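Nucleoporin NUP82 (Saccharomyces cerevisiae, PDB 3PBP) serves as a structural component of the nuclear pore complex and, through its N-terminal domain, interacts with the nucleoporin NUP116. Local coordinates at residues 43-48 with 91-96; 25-30 with 69-74; 32-37 with 76-81; 136-141 with 155-160. The protein carries 1 engineered substitution. One frame throughout, in Å; residues are numbered along the deposited sequence.

Interaction 1. Residues 43-48 with 91-96; sequences IRWYNV and MEVPWG
Trp-45 meets Pro-94 with a ring face and Trp-95 with a ring edge. The first claim rests on a CH-pi contact: Pro-94 CD lies 3.7 Å from the centroid of the six-membered ring of Trp-45, only 11° off the ring normal. Pro-94 CG also lies over that face, CB comes near CZ2 and CH2, and the two side chains cross at about a right angle. The second is an offset edge-to-face pair. The planes of the two indoles stand 75° apart, and the five-membered ring of Trp-45 points at the six-membered ring of Trp-95 across 5.0 Å between centroids; the closest atoms are Trp-45 CD1 and Trp-95 CE3, 3.5 Å apart. Trp-45 CB also sits over that Trp-95 face, and Trp-45 CB is 3.7 Å from Val-93 CG1. With chi1 at 65°, Trp-45 CG sits between the backbone N and the carbonyl carbon, a placement from which the indole comes against both Pro-94 and Trp-95. An inverse gamma turn centred on Pro-94, closed by Trp-95 N to Val-93 O at 2.7 Å, brings proline and tryptophan round the one indole. Where both segments are still strand, Ile-43 CD1 approaches the selenium of Met-91, a selenomethionine, at 4.2 Å. Strands 42-47 and 87-92 belong to successive four-stranded sheets, consistent with neighbouring propeller blades. Trp-45 NE1 is 3.3 Å from Pro-94 O, but the angle is too poor for a hydrogen bond, whereas Trp-95 NE1 donates to Gly-77 O. With no hydrogen bond crossing between the segments, cohesion here comes from apolar and aromatic packing.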
loop_
_atom_site.group_PDB
_atom_site.type_symbol
_atom_site.label_atom_id
_atom_site.label_comp_id
_atom_site.label_asym_id
_atom_site.label_seq_id
_atom_site.Cartn_x
_atom_site.Cartn_y
_atom_site.Cartn_z
ATOM N N ILE A 43 30.548 -2.660 -5.456
ATOM C CA ILE A 43 29.571 -2.730 -6.522
ATOM C C ILE A 43 30.293 -3.060 -7.816
ATOM O O ILE A 43 31.272 -2.412 -8.178
ATOM C CB ILE A 43 28.845 -1.386 -6.727
ATOM C CG1 ILE A 43 28.174 -0.941 -5.424
ATOM C CG2 ILE A 43 27.815 -1.524 -7.838
ATOM C CD1 ILE A 43 27.556 0.471 -5.475
ATOM N N ARG A 44 29.824 -4.092 -8.499
ATOM C CA ARG A 44 30.386 -4.457 -9.788
ATOM C C ARG A 44 29.273 -4.243 -10.812
ATOM O O ARG A 44 28.132 -4.649 -10.592
ATOM C CB ARG A 44 30.810 -5.913 -9.808
ATOM C CG ARG A 44 32.062 -6.187 -9.055
ATOM C CD ARG A 44 32.487 -7.629 -9.267
ATOM N NE ARG A 44 33.674 -7.955 -8.483
ATOM C CZ ARG A 44 34.194 -9.173 -8.365
ATOM N NH1 ARG A 44 33.633 -10.203 -8.984
ATOM N NH2 ARG A 44 35.270 -9.363 -7.612
ATOM N N TRP A 45 29.590 -3.587 -11.922
ATOM C CA TRP A 45 28.593 -3.346 -12.951
ATOM C C TRP A 45 29.198 -3.653 -14.303
ATOM O O TRP A 45 30.336 -3.298 -14.572
ATOM C CB TRP A 45 28.090 -1.899 -12.876
ATOM C CG TRP A 45 29.114 -0.829 -13.168
ATOM C CD1 TRP A 45 29.327 -0.202 -14.361
ATOM C CD2 TRP A 45 30.008 -0.219 -12.234
ATOM N NE1 TRP A 45 30.287 0.765 -14.227
ATOM C CE2 TRP A 45 30.725 0.779 -12.931
ATOM C CE3 TRP A 45 30.271 -0.412 -10.870
ATOM C CZ2 TRP A 45 31.693 1.578 -12.314
ATOM C CZ3 TRP A 45 31.240 0.389 -10.254
ATOM C CH2 TRP A 45 31.934 1.369 -10.975
ATOM N N TYR A 46 28.439 -4.319 -15.157
ATOM C CA TYR A 46 28.958 -4.672 -16.462
ATOM C C TYR A 46 27.852 -4.633 -17.493
ATOM O O TYR A 46 26.794 -5.233 -17.296
ATOM C CB TYR A 46 29.564 -6.070 -16.378
ATOM C CG TYR A 46 29.935 -6.738 -17.675
ATOM C CD1 TYR A 46 31.063 -6.351 -18.399
ATOM C CD2 TYR A 46 29.193 -7.812 -18.142
ATOM C CE1 TYR A 46 31.449 -7.034 -19.559
ATOM C CE2 TYR A 46 29.561 -8.499 -19.291
ATOM C CZ TYR A 46 30.687 -8.111 -19.995
ATOM O OH TYR A 46 31.029 -8.816 -21.130
ATOM N N ASN A 47 28.085 -3.902 -18.580
ATOM C CA ASN A 47 27.103 -3.834 -19.645
ATOM C C ASN A 47 27.475 -4.876 -20.693
ATOM O O ASN A 47 28.454 -4.736 -21.421
ATOM C CB ASN A 47 27.055 -2.449 -20.283
ATOM C CG ASN A 47 25.991 -2.354 -21.348
ATOM O OD1 ASN A 47 25.987 -3.126 -22.300
ATOM N ND2 ASN A 47 25.076 -1.416 -21.186
ATOM N N VAL A 48 26.674 -5.930 -20.739
ATOM C CA VAL A 48 26.851 -7.036 -21.655
ATOM C C VAL A 48 27.108 -6.677 -23.130
ATOM O O VAL A 48 27.809 -7.419 -23.826
ATOM C CB VAL A 48 25.623 -7.973 -21.529
ATOM C CG1 VAL A 48 25.493 -8.867 -22.734
ATOM C CG2 VAL A 48 25.761 -8.805 -20.261
HETATM N N MSE A 91 22.708 4.754 -3.500
HETATM C CA MSE A 91 23.915 4.896 -4.294
HETATM C C MSE A 91 23.659 4.834 -5.783
HETATM O O MSE A 91 22.781 4.111 -6.249
HETATM C CB MSE A 91 24.908 3.818 -3.911
HETATM C CG MSE A 91 25.495 4.032 -2.552
HETATM SE SE MSE A 91 26.600 2.559 -1.973
HETATM C CE MSE A 91 26.386 2.747 -0.053
ATOM N N GLU A 92 24.460 5.588 -6.523
ATOM C CA GLU A 92 24.349 5.654 -7.965
ATOM C C GLU A 92 25.336 4.693 -8.609
ATOM O O GLU A 92 26.535 4.794 -8.369
ATOM C CB GLU A 92 24.640 7.085 -8.413
ATOM C CG GLU A 92 24.419 7.361 -9.882
ATOM C CD GLU A 92 24.580 8.833 -10.224
ATOM O OE1 GLU A 92 25.724 9.337 -10.206
ATOM O OE2 GLU A 92 23.556 9.495 -10.503
ATOM N N VAL A 93 24.843 3.743 -9.401
ATOM C CA VAL A 93 25.738 2.810 -10.095
ATOM C C VAL A 93 26.489 3.675 -11.113
ATOM O O VAL A 93 25.875 4.323 -11.961
ATOM C CB VAL A 93 24.956 1.715 -10.826
ATOM C CG1 VAL A 93 25.900 0.863 -11.624
ATOM C CG2 VAL A 93 24.213 0.867 -9.828
ATOM N N PRO A 94 27.829 3.699 -11.040
ATOM C CA PRO A 94 28.680 4.495 -11.933
ATOM C C PRO A 94 28.714 4.106 -13.406
ATOM O O PRO A 94 29.789 4.013 -13.994
ATOM C CB PRO A 94 30.061 4.382 -11.288
ATOM C CG PRO A 94 29.771 3.933 -9.877
ATOM C CD PRO A 94 28.656 2.968 -10.078
ATOM N N TRP A 95 27.555 3.886 -14.010
ATOM C CA TRP A 95 27.527 3.524 -15.422
ATOM C C TRP A 95 28.208 4.643 -16.191
ATOM O O TRP A 95 27.877 5.817 -16.001
ATOM C CB TRP A 95 26.091 3.398 -15.943
ATOM C CG TRP A 95 25.278 2.326 -15.309
ATOM C CD1 TRP A 95 24.203 2.493 -14.478
ATOM C CD2 TRP A 95 25.446 0.916 -15.474
ATOM N NE1 TRP A 95 23.690 1.270 -14.118
ATOM C CE2 TRP A 95 24.436 0.284 -14.711
ATOM C CE3 TRP A 95 26.354 0.126 -16.182
ATOM C CZ2 TRP A 95 24.305 -1.100 -14.650
ATOM C CZ3 TRP A 95 26.226 -1.245 -16.123
ATOM C CH2 TRP A 95 25.208 -1.848 -15.357
ATOM N N GLY A 96 29.152 4.296 -17.058
ATOM C CA GLY A 96 29.806 5.333 -17.834
ATOM C C GLY A 96 31.176 5.707 -17.321
ATOM O O GLY A 96 32.017 6.179 -18.085
#

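Interaction 2. Residues 25-30 with 69-74; sequences YIFSSQ and FHVISS
Val-71 points its branched tip at Tyr-25 and reaches the rim of Phe-27 as well. Its CG2 lies over the face of the Tyr-25 ring, although its exact height there is doubtful, and the same methyl lies at the edge of the Phe-27 ring, near its plane. Phe-27 in turn lays a face against Ser-73, whose CB is 3.9 Å from the ring centroid. The dense part of the contact is therefore the buried Val-71 set between both rings, together with Ser-73 CB over the Phe-27 face. Toward Phe-69 the contact thins to one polar link: Tyr-25 OH donates to Phe-69 O at 3.0 Å, approaching from above the carbonyl plane, 54° out of it. Beside it His-70, exposed to solvent, points away from strand 25-29 and sets its ring against Phe-83 of its own sheet. The strand axes approach to 8.0 Å at 10° between directions, and no backbone-to-backbone bond spans the interval. Strands 24-29 and 70-73 are each the first, outermost strand of a four-stranded antiparallel sheet; two such strands running almost parallel, face to face, are what the inner strands of consecutive beta-propeller blades look like.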
loop_
_atom_site.group_PDB
_atom_site.type_symbol
_atom_site.label_atom_id
_atom_site.label_comp_id
_atom_site.label_asym_id
_atom_site.label_seq_id
_atom_site.Cartn_x
_atom_site.Cartn_y
_atom_site.Cartn_z
ATOM N N TYR A 25 24.258 -9.724 -3.716
ATOM C CA TYR A 25 23.077 -9.365 -4.483
ATOM C C TYR A 25 23.402 -9.243 -5.952
ATOM O O TYR A 25 24.547 -9.047 -6.332
ATOM C CB TYR A 25 22.496 -8.050 -3.988
ATOM C CG TYR A 25 22.283 -8.014 -2.493
ATOM C CD1 TYR A 25 23.345 -7.739 -1.622
ATOM C CD2 TYR A 25 21.018 -8.239 -1.943
ATOM C CE1 TYR A 25 23.151 -7.682 -0.240
ATOM C CE2 TYR A 25 20.814 -8.184 -0.562
ATOM C CZ TYR A 25 21.886 -7.905 0.284
ATOM O OH TYR A 25 21.694 -7.851 1.653
ATOM N N ILE A 26 22.376 -9.361 -6.777
ATOM C CA ILE A 26 22.546 -9.253 -8.213
ATOM C C ILE A 26 21.279 -8.639 -8.804
ATOM O O ILE A 26 20.166 -8.973 -8.394
ATOM C CB ILE A 26 22.814 -10.640 -8.839
ATOM C CG1 ILE A 26 23.050 -10.491 -10.342
ATOM C CG2 ILE A 26 21.645 -11.589 -8.534
ATOM C CD1 ILE A 26 23.349 -11.792 -11.031
ATOM N N PHE A 27 21.451 -7.721 -9.746
ATOM C CA PHE A 27 20.322 -7.052 -10.399
ATOM C C PHE A 27 20.670 -6.897 -11.869
ATOM O O PHE A 27 21.850 -6.942 -12.248
ATOM C CB PHE A 27 20.111 -5.659 -9.817
ATOM C CG PHE A 27 20.100 -5.623 -8.326
ATOM C CD1 PHE A 27 18.940 -5.964 -7.615
ATOM C CD2 PHE A 27 21.256 -5.265 -7.620
ATOM C CE1 PHE A 27 18.928 -5.946 -6.222
ATOM C CE2 PHE A 27 21.258 -5.244 -6.225
ATOM C CZ PHE A 27 20.086 -5.586 -5.520
ATOM N N SER A 28 19.651 -6.727 -12.702
ATOM C CA SER A 28 19.877 -6.535 -14.120
ATOM C C SER A 28 19.087 -5.307 -14.500
ATOM O O SER A 28 18.285 -4.813 -13.721
ATOM C CB SER A 28 19.446 -7.750 -14.943
ATOM O OG SER A 28 18.051 -7.936 -14.882
ATOM N N SER A 29 19.320 -4.817 -15.706
ATOM C CA SER A 29 18.684 -3.595 -16.175
ATOM C C SER A 29 18.603 -3.625 -17.702
ATOM O O SER A 29 19.291 -4.424 -18.350
ATOM C CB SER A 29 19.557 -2.414 -15.738
ATOM O OG SER A 29 18.767 -1.339 -15.303
ATOM N N GLN A 30 17.787 -2.745 -18.272
ATOM C CA GLN A 30 17.641 -2.652 -19.722
ATOM C C GLN A 30 17.518 -4.008 -20.429
ATOM O O GLN A 30 18.392 -4.422 -21.196
ATOM C CB GLN A 30 18.810 -1.855 -20.303
ATOM C CG GLN A 30 18.982 -0.489 -19.657
ATOM C CD GLN A 30 20.081 0.350 -20.303
ATOM O OE1 GLN A 30 20.869 -0.140 -21.124
ATOM N NE2 GLN A 30 20.146 1.618 -19.925
ATOM N N PHE A 69 20.700 -6.156 6.327
ATOM C CA PHE A 69 20.352 -5.187 5.296
ATOM C C PHE A 69 19.615 -5.805 4.113
ATOM O O PHE A 69 19.818 -6.968 3.777
ATOM C CB PHE A 69 21.617 -4.507 4.751
ATOM C CG PHE A 69 22.056 -3.314 5.531
ATOM C CD1 PHE A 69 22.578 -3.454 6.812
ATOM C CD2 PHE A 69 21.910 -2.040 5.003
ATOM C CE1 PHE A 69 22.946 -2.329 7.561
ATOM C CE2 PHE A 69 22.273 -0.904 5.744
ATOM C CZ PHE A 69 22.789 -1.048 7.022
ATOM N N HIS A 70 18.751 -5.004 3.495
ATOM C CA HIS A 70 18.029 -5.400 2.287
ATOM C C HIS A 70 18.543 -4.407 1.246
ATOM O O HIS A 70 18.858 -3.254 1.591
ATOM C CB HIS A 70 16.527 -5.179 2.414
ATOM C CG HIS A 70 15.848 -6.078 3.399
ATOM N ND1 HIS A 70 16.060 -5.996 4.759
ATOM C CD2 HIS A 70 14.899 -7.028 3.225
ATOM C CE1 HIS A 70 15.267 -6.852 5.381
ATOM N NE2 HIS A 70 14.552 -7.489 4.473
ATOM N N VAL A 71 18.678 -4.835 -0.005
ATOM C CA VAL A 71 19.104 -3.887 -1.035
ATOM C C VAL A 71 18.227 -4.093 -2.264
ATOM O O VAL A 71 17.975 -5.231 -2.686
ATOM C CB VAL A 71 20.616 -4.025 -1.428
ATOM C CG1 VAL A 71 21.472 -4.248 -0.204
ATOM C CG2 VAL A 71 20.807 -5.116 -2.397
ATOM N N ILE A 72 17.726 -2.996 -2.820
ATOM C CA ILE A 72 16.886 -3.087 -4.001
ATOM C C ILE A 72 17.451 -2.172 -5.061
ATOM O O ILE A 72 18.225 -1.270 -4.766
ATOM C CB ILE A 72 15.428 -2.670 -3.700
ATOM C CG1 ILE A 72 15.407 -1.260 -3.117
ATOM C CG2 ILE A 72 14.804 -3.634 -2.721
ATOM C CD1 ILE A 72 14.033 -0.710 -2.906
ATOM N N SER A 73 17.045 -2.403 -6.298
ATOM C CA SER A 73 17.519 -1.607 -7.417
ATOM C C SER A 73 16.375 -0.912 -8.125
ATOM O O SER A 73 15.268 -1.428 -8.172
ATOM C CB SER A 73 18.248 -2.511 -8.409
ATOM O OG SER A 73 18.428 -1.873 -9.664
ATOM N N SER A 74 16.627 0.274 -8.660
ATOM C CA SER A 74 15.581 0.954 -9.399
ATOM C C SER A 74 15.485 0.172 -10.716
ATOM O O SER A 74 16.477 -0.385 -11.186
ATOM C CB SER A 74 15.975 2.402 -9.660
ATOM O OG SER A 74 17.093 2.475 -10.519
#

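Interaction 3. Residues 32-37 with 76-81; sequences GTRIVF and SGDLLC
Arg-34 and Gly-77 mark the closest backbone approach, with their CA atoms 8.0 Å apart, and no backbone hydrogen bond joins the segments. Strand 34-37 and strand 79-81 lie in separate sheets; before the second, residues 76-78 form an ST turn, in which Asp-78 N donates to Ser-76 OG at 3.2 Å. Ser-76 OG also hydrogen-bonds Asp-139 OD2. Gly-77 has a positive phi, and a side chain on it would be directed at the guanidinium, its CB only 3.2 Å from Arg-34 NH1. A bend at chi3 (113°) turns Arg-34 NE, and the guanidinium beyond it comes to Asp-78. It meets that residue through a single oxygen: OD1 lies at the guanidinium edge, in plane, 3.3 Å from NH1 and 3.4 Å from NH2. Both hydrogen bonds of this salt bridge are weak, and the carboxylate plane stands at 89° to the guanidinium. Ser-76 O also lies at the edge, 2.9 Å from Arg-34 NH1. Further along the strands, Val-36 and Leu-80 reach toward each other tip to tip, with CG1 and CD1 4.1 Å apart. Trp-95 makes a cation-pi contact with Arg-34 and also packs on Val-36, tying the polar and apolar parts together. An alanine in place of Arg-34 would probably leave Asp-78 without this cationic mate and Trp-95 without its cation-pi partner. The chemistry is thus divided: a buried arginine whose charge is probably offset, through weak bonds, by one carboxylate, with an indole beside it, and a light apolar touch between two sheets.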
loop_
_atom_site.group_PDB
_atom_site.type_symbol
_atom_site.label_atom_id
_atom_site.label_comp_id
_atom_site.label_asym_id
_atom_site.label_seq_id
_atom_site.Cartn_x
_atom_site.Cartn_y
_atom_site.Cartn_z
ATOM N N GLY A 32 17.709 -7.147 -19.283
ATOM C CA GLY A 32 18.727 -8.121 -18.907
ATOM C C GLY A 32 20.069 -7.893 -19.578
ATOM O O GLY A 32 20.912 -8.792 -19.676
ATOM N N THR A 33 20.271 -6.663 -20.021
ATOM C CA THR A 33 21.471 -6.278 -20.731
ATOM C C THR A 33 22.585 -5.782 -19.813
ATOM O O THR A 33 23.747 -5.994 -20.100
ATOM C CB THR A 33 21.082 -5.224 -21.822
ATOM O OG1 THR A 33 21.563 -5.665 -23.094
ATOM C CG2 THR A 33 21.623 -3.823 -21.509
ATOM N N ARG A 34 22.241 -5.140 -18.701
ATOM C CA ARG A 34 23.263 -4.631 -17.773
ATOM C C ARG A 34 23.171 -5.385 -16.457
ATOM O O ARG A 34 22.083 -5.553 -15.922
ATOM C CB ARG A 34 23.051 -3.152 -17.446
ATOM C CG ARG A 34 22.854 -2.194 -18.603
ATOM C CD ARG A 34 21.967 -1.081 -18.085
ATOM N NE ARG A 34 22.618 0.217 -17.996
ATOM C CZ ARG A 34 22.177 1.205 -17.225
ATOM N NH1 ARG A 34 21.104 1.035 -16.468
ATOM N NH2 ARG A 34 22.785 2.381 -17.246
ATOM N N ILE A 35 24.312 -5.798 -15.917
ATOM C CA ILE A 35 24.350 -6.542 -14.661
ATOM C C ILE A 35 25.010 -5.767 -13.522
ATOM O O ILE A 35 26.036 -5.120 -13.729
ATOM C CB ILE A 35 25.129 -7.863 -14.845
ATOM C CG1 ILE A 35 24.399 -8.758 -15.843
ATOM C CG2 ILE A 35 25.295 -8.571 -13.504
ATOM C CD1 ILE A 35 25.235 -9.936 -16.286
ATOM N N VAL A 36 24.406 -5.824 -12.338
ATOM C CA VAL A 36 24.971 -5.188 -11.150
ATOM C C VAL A 36 25.149 -6.312 -10.135
ATOM O O VAL A 36 24.230 -7.099 -9.892
ATOM C CB VAL A 36 24.062 -4.065 -10.556
ATOM C CG1 VAL A 36 24.673 -3.511 -9.268
ATOM C CG2 VAL A 36 23.942 -2.922 -11.543
ATOM N N PHE A 37 26.334 -6.371 -9.543
ATOM C CA PHE A 37 26.693 -7.423 -8.600
ATOM C C PHE A 37 27.308 -6.841 -7.334
ATOM O O PHE A 37 28.304 -6.125 -7.408
ATOM C CB PHE A 37 27.698 -8.338 -9.305
ATOM C CG PHE A 37 28.049 -9.581 -8.546
ATOM C CD1 PHE A 37 27.118 -10.597 -8.371
ATOM C CD2 PHE A 37 29.337 -9.767 -8.058
ATOM C CE1 PHE A 37 27.472 -11.780 -7.725
ATOM C CE2 PHE A 37 29.695 -10.942 -7.414
ATOM C CZ PHE A 37 28.758 -11.952 -7.249
ATOM N N SER A 76 15.293 1.190 -13.661
ATOM C CA SER A 76 16.191 1.798 -14.638
ATOM C C SER A 76 17.599 1.260 -14.442
ATOM O O SER A 76 18.423 1.312 -15.345
ATOM C CB SER A 76 16.240 3.298 -14.444
ATOM O OG SER A 76 16.956 3.599 -13.263
ATOM N N GLY A 77 17.876 0.763 -13.240
ATOM C CA GLY A 77 19.189 0.220 -12.934
ATOM C C GLY A 77 20.228 1.270 -12.617
ATOM O O GLY A 77 21.409 0.971 -12.540
ATOM N N ASP A 78 19.798 2.509 -12.413
ATOM C CA ASP A 78 20.749 3.572 -12.131
ATOM C C ASP A 78 20.995 3.788 -10.642
ATOM O O ASP A 78 22.016 4.347 -10.237
ATOM C CB ASP A 78 20.276 4.861 -12.792
ATOM C CG ASP A 78 20.105 4.711 -14.301
ATOM O OD1 ASP A 78 20.900 3.969 -14.934
ATOM O OD2 ASP A 78 19.179 5.343 -14.859
ATOM N N LEU A 79 20.062 3.323 -9.820
ATOM C CA LEU A 79 20.201 3.488 -8.389
ATOM C C LEU A 79 19.982 2.209 -7.570
ATOM O O LEU A 79 19.198 1.320 -7.940
ATOM C CB LEU A 79 19.222 4.543 -7.889
ATOM C CG LEU A 79 19.324 5.953 -8.431
ATOM C CD1 LEU A 79 18.360 6.845 -7.642
ATOM C CD2 LEU A 79 20.750 6.435 -8.311
ATOM N N LEU A 80 20.695 2.143 -6.444
ATOM C CA LEU A 80 20.589 1.049 -5.493
ATOM C C LEU A 80 20.163 1.675 -4.163
ATOM O O LEU A 80 20.527 2.809 -3.838
ATOM C CB LEU A 80 21.927 0.346 -5.315
ATOM C CG LEU A 80 22.404 -0.503 -6.486
ATOM C CD1 LEU A 80 23.756 -1.087 -6.121
ATOM C CD2 LEU A 80 21.393 -1.618 -6.807
ATOM N N CYS A 81 19.356 0.941 -3.415
ATOM C CA CYS A 81 18.904 1.408 -2.127
ATOM C C CYS A 81 19.213 0.312 -1.122
ATOM O O CYS A 81 18.668 -0.792 -1.209
ATOM C CB CYS A 81 17.407 1.687 -2.146
ATOM S SG CYS A 81 16.823 2.404 -0.601
#

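Interaction 4. Residues 136-141 with 155-160; sequences SYRDSC and DILNSQ
Leu-157 lays its CD1 methyl over one face of the Arg-138 guanidinium, 3.5 Å from CZ, the two side chains crossing at about a right angle. The same leucine also rests on Ser-140, whose CB is 3.7 Å from both CD1 and CG. Bends at chi2 and chi3 fold the arginine chain; Arg-138 is exposed to solvent here and Leu-157 partly so. Ser-140 is turned the other way at its hydroxyl: OG donates to Tyr-137 O at 2.9 Å, nearly along the C=O axis, and that carbonyl takes the Ser-140 backbone N-H too. Ser-140 O serves the facing segment. Ile-156 N reaches it at 2.8 Å with an angle of 134° at the hydrogen, and Asp-155 CA adds a CA-H...O contact at 3.4 Å. Next to this bond Cys-141 and Asp-155 form an antiparallel non-hydrogen-bonded pair, where strand 141-146 begins and strand 151-155 ends; these are the two middle strands of a four-stranded sheet consistent with a propeller blade. Past the pair the chain makes a type I turn from Asp-155 to Asn-158, overlaid by an Asx turn in which Asp-155 OD1 accepts from Leu-157 N at 3.0 Å. The second carboxylate oxygen of Asp-155 bonds to Ser-214 OG. An alanine at Asp-155 would probably leave Leu-157 N without this acceptor and Ser-214 without its partner, the turn losing its Asx bond but keeping its backbone bonds. Ile-156 sets its CB toward the 136-141 segment, 3.5 Å from Ser-140 O, and packs on Ile-111 and Phe-112 of strand 110-115.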
loop_
_atom_site.group_PDB
_atom_site.type_symbol
_atom_site.label_atom_id
_atom_site.label_comp_id
_atom_site.label_asym_id
_atom_site.label_seq_id
_atom_site.Cartn_x
_atom_site.Cartn_y
_atom_site.Cartn_z
ATOM N N SER A 136 9.056 8.154 -10.798
ATOM C CA SER A 136 9.665 9.402 -10.390
ATOM C C SER A 136 10.764 9.698 -11.399
ATOM O O SER A 136 11.486 8.805 -11.843
ATOM C CB SER A 136 10.241 9.283 -8.975
ATOM O OG SER A 136 10.968 8.072 -8.828
ATOM N N TYR A 137 10.865 10.954 -11.792
ATOM C CA TYR A 137 11.895 11.365 -12.732
ATOM C C TYR A 137 13.272 11.110 -12.089
ATOM O O TYR A 137 13.514 11.462 -10.932
ATOM C CB TYR A 137 11.707 12.845 -13.063
ATOM C CG TYR A 137 12.744 13.415 -13.991
ATOM C CD1 TYR A 137 12.840 12.989 -15.314
ATOM C CD2 TYR A 137 13.639 14.383 -13.543
ATOM C CE1 TYR A 137 13.802 13.516 -16.162
ATOM C CE2 TYR A 137 14.604 14.915 -14.384
ATOM C CZ TYR A 137 14.680 14.479 -15.687
ATOM O OH TYR A 137 15.646 15.014 -16.504
ATOM N N ARG A 138 14.163 10.479 -12.840
ATOM C CA ARG A 138 15.490 10.159 -12.336
ATOM C C ARG A 138 15.465 9.302 -11.065
ATOM O O ARG A 138 16.387 9.371 -10.255
ATOM C CB ARG A 138 16.281 11.441 -12.075
ATOM C CG ARG A 138 16.495 12.290 -13.314
ATOM C CD ARG A 138 17.903 12.850 -13.360
ATOM N NE ARG A 138 18.159 13.828 -12.307
ATOM C CZ ARG A 138 19.300 13.907 -11.623
ATOM N NH1 ARG A 138 20.295 13.056 -11.880
ATOM N NH2 ARG A 138 19.447 14.837 -10.681
ATOM N N ASP A 139 14.415 8.498 -10.895
ATOM C CA ASP A 139 14.274 7.609 -9.737
ATOM C C ASP A 139 14.502 8.323 -8.420
ATOM O O ASP A 139 14.955 7.705 -7.458
ATOM C CB ASP A 139 15.274 6.458 -9.829
ATOM C CG ASP A 139 15.041 5.574 -11.039
ATOM O OD1 ASP A 139 13.943 4.987 -11.144
ATOM O OD2 ASP A 139 15.952 5.458 -11.886
ATOM N N SER A 140 14.164 9.609 -8.377
ATOM C CA SER A 140 14.377 10.450 -7.199
ATOM C C SER A 140 13.441 10.300 -6.017
ATOM O O SER A 140 13.519 11.095 -5.077
ATOM C CB SER A 140 14.372 11.922 -7.612
ATOM O OG SER A 140 13.134 12.255 -8.217
ATOM N N CYS A 141 12.571 9.301 -6.028
ATOM C CA CYS A 141 11.649 9.156 -4.917
ATOM C C CYS A 141 11.602 7.766 -4.271
ATOM O O CYS A 141 11.391 6.767 -4.954
ATOM C CB CYS A 141 10.257 9.561 -5.387
ATOM S SG CYS A 141 8.962 9.344 -4.163
ATOM N N ASP A 155 12.484 12.732 -1.146
ATOM C CA ASP A 155 12.992 13.160 -2.425
ATOM C C ASP A 155 14.515 13.079 -2.340
ATOM O O ASP A 155 15.174 13.969 -1.804
ATOM C CB ASP A 155 12.583 14.585 -2.741
ATOM C CG ASP A 155 12.935 14.975 -4.174
ATOM O OD1 ASP A 155 14.018 14.572 -4.655
ATOM O OD2 ASP A 155 12.132 15.687 -4.819
ATOM N N ILE A 156 15.053 11.983 -2.859
ATOM C CA ILE A 156 16.483 11.709 -2.890
ATOM C C ILE A 156 17.365 12.858 -3.403
ATOM O O ILE A 156 18.496 13.027 -2.944
ATOM C CB ILE A 156 16.735 10.470 -3.774
ATOM C CG1 ILE A 156 16.391 9.208 -3.000
ATOM C CG2 ILE A 156 18.150 10.446 -4.267
ATOM C CD1 ILE A 156 16.656 7.963 -3.808
ATOM N N LEU A 157 16.852 13.644 -4.344
ATOM C CA LEU A 157 17.625 14.730 -4.940
ATOM C C LEU A 157 17.278 16.153 -4.512
ATOM O O LEU A 157 17.629 17.097 -5.218
ATOM C CB LEU A 157 17.504 14.666 -6.466
ATOM C CG LEU A 157 17.748 13.324 -7.140
ATOM C CD1 LEU A 157 17.552 13.475 -8.629
ATOM C CD2 LEU A 157 19.145 12.845 -6.833
ATOM N N ASN A 158 16.614 16.344 -3.378
ATOM C CA ASN A 158 16.259 17.712 -3.013
ATOM C C ASN A 158 15.982 17.913 -1.530
ATOM O O ASN A 158 14.936 17.492 -1.030
ATOM C CB ASN A 158 15.037 18.142 -3.835
ATOM C CG ASN A 158 14.877 19.644 -3.901
ATOM O OD1 ASN A 158 14.699 20.314 -2.880
ATOM N ND2 ASN A 158 14.936 20.188 -5.114
ATOM N N SER A 159 16.913 18.568 -0.835
ATOM C CA SER A 159 16.761 18.831 0.599
ATOM C C SER A 159 15.780 19.962 0.864
ATOM O O SER A 159 15.353 20.166 2.005
ATOM C CB SER A 159 18.104 19.176 1.234
ATOM O OG SER A 159 18.973 18.065 1.195
ATOM N N GLN A 160 15.435 20.696 -0.194
ATOM C CA GLN A 160 14.478 21.801 -0.098
ATOM C C GLN A 160 13.073 21.202 -0.211
ATOM O O GLN A 160 12.127 21.870 -0.636
ATOM C CB GLN A 160 14.699 22.795 -1.238
ATOM C CG GLN A 160 16.162 23.036 -1.574
ATOM C CD GLN A 160 16.333 23.887 -2.824
ATOM O OE1 GLN A 160 15.722 23.613 -3.864
ATOM N NE2 GLN A 160 17.173 24.920 -2.734
#

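How the interactions relate
Interactions 1, 2 and 3 join the same two four-stranded antiparallel sheets, interaction 2 through strands 24-29 and 70-73, interaction 3 through 34-39 and 79-83, interaction 1 through 42-47 and 87-92. Their segments alternate along the chain, and the contact centres step outward strand by strand: 2 and 3 are about 6 Å apart, 3 and 1 about 7 Å, 1 and 2 about 11 Å. Together they line one interface between what look like consecutive propeller blades. Interaction 4 follows later in sequence, in loops beside the two middle strands of the third sheet, its centre about 18 Å from interaction 3. Asp-139 OD2 probably hydrogen-bonds Ser-76 OG (2.5 Å), linking the second and third sheets, probably successive blades.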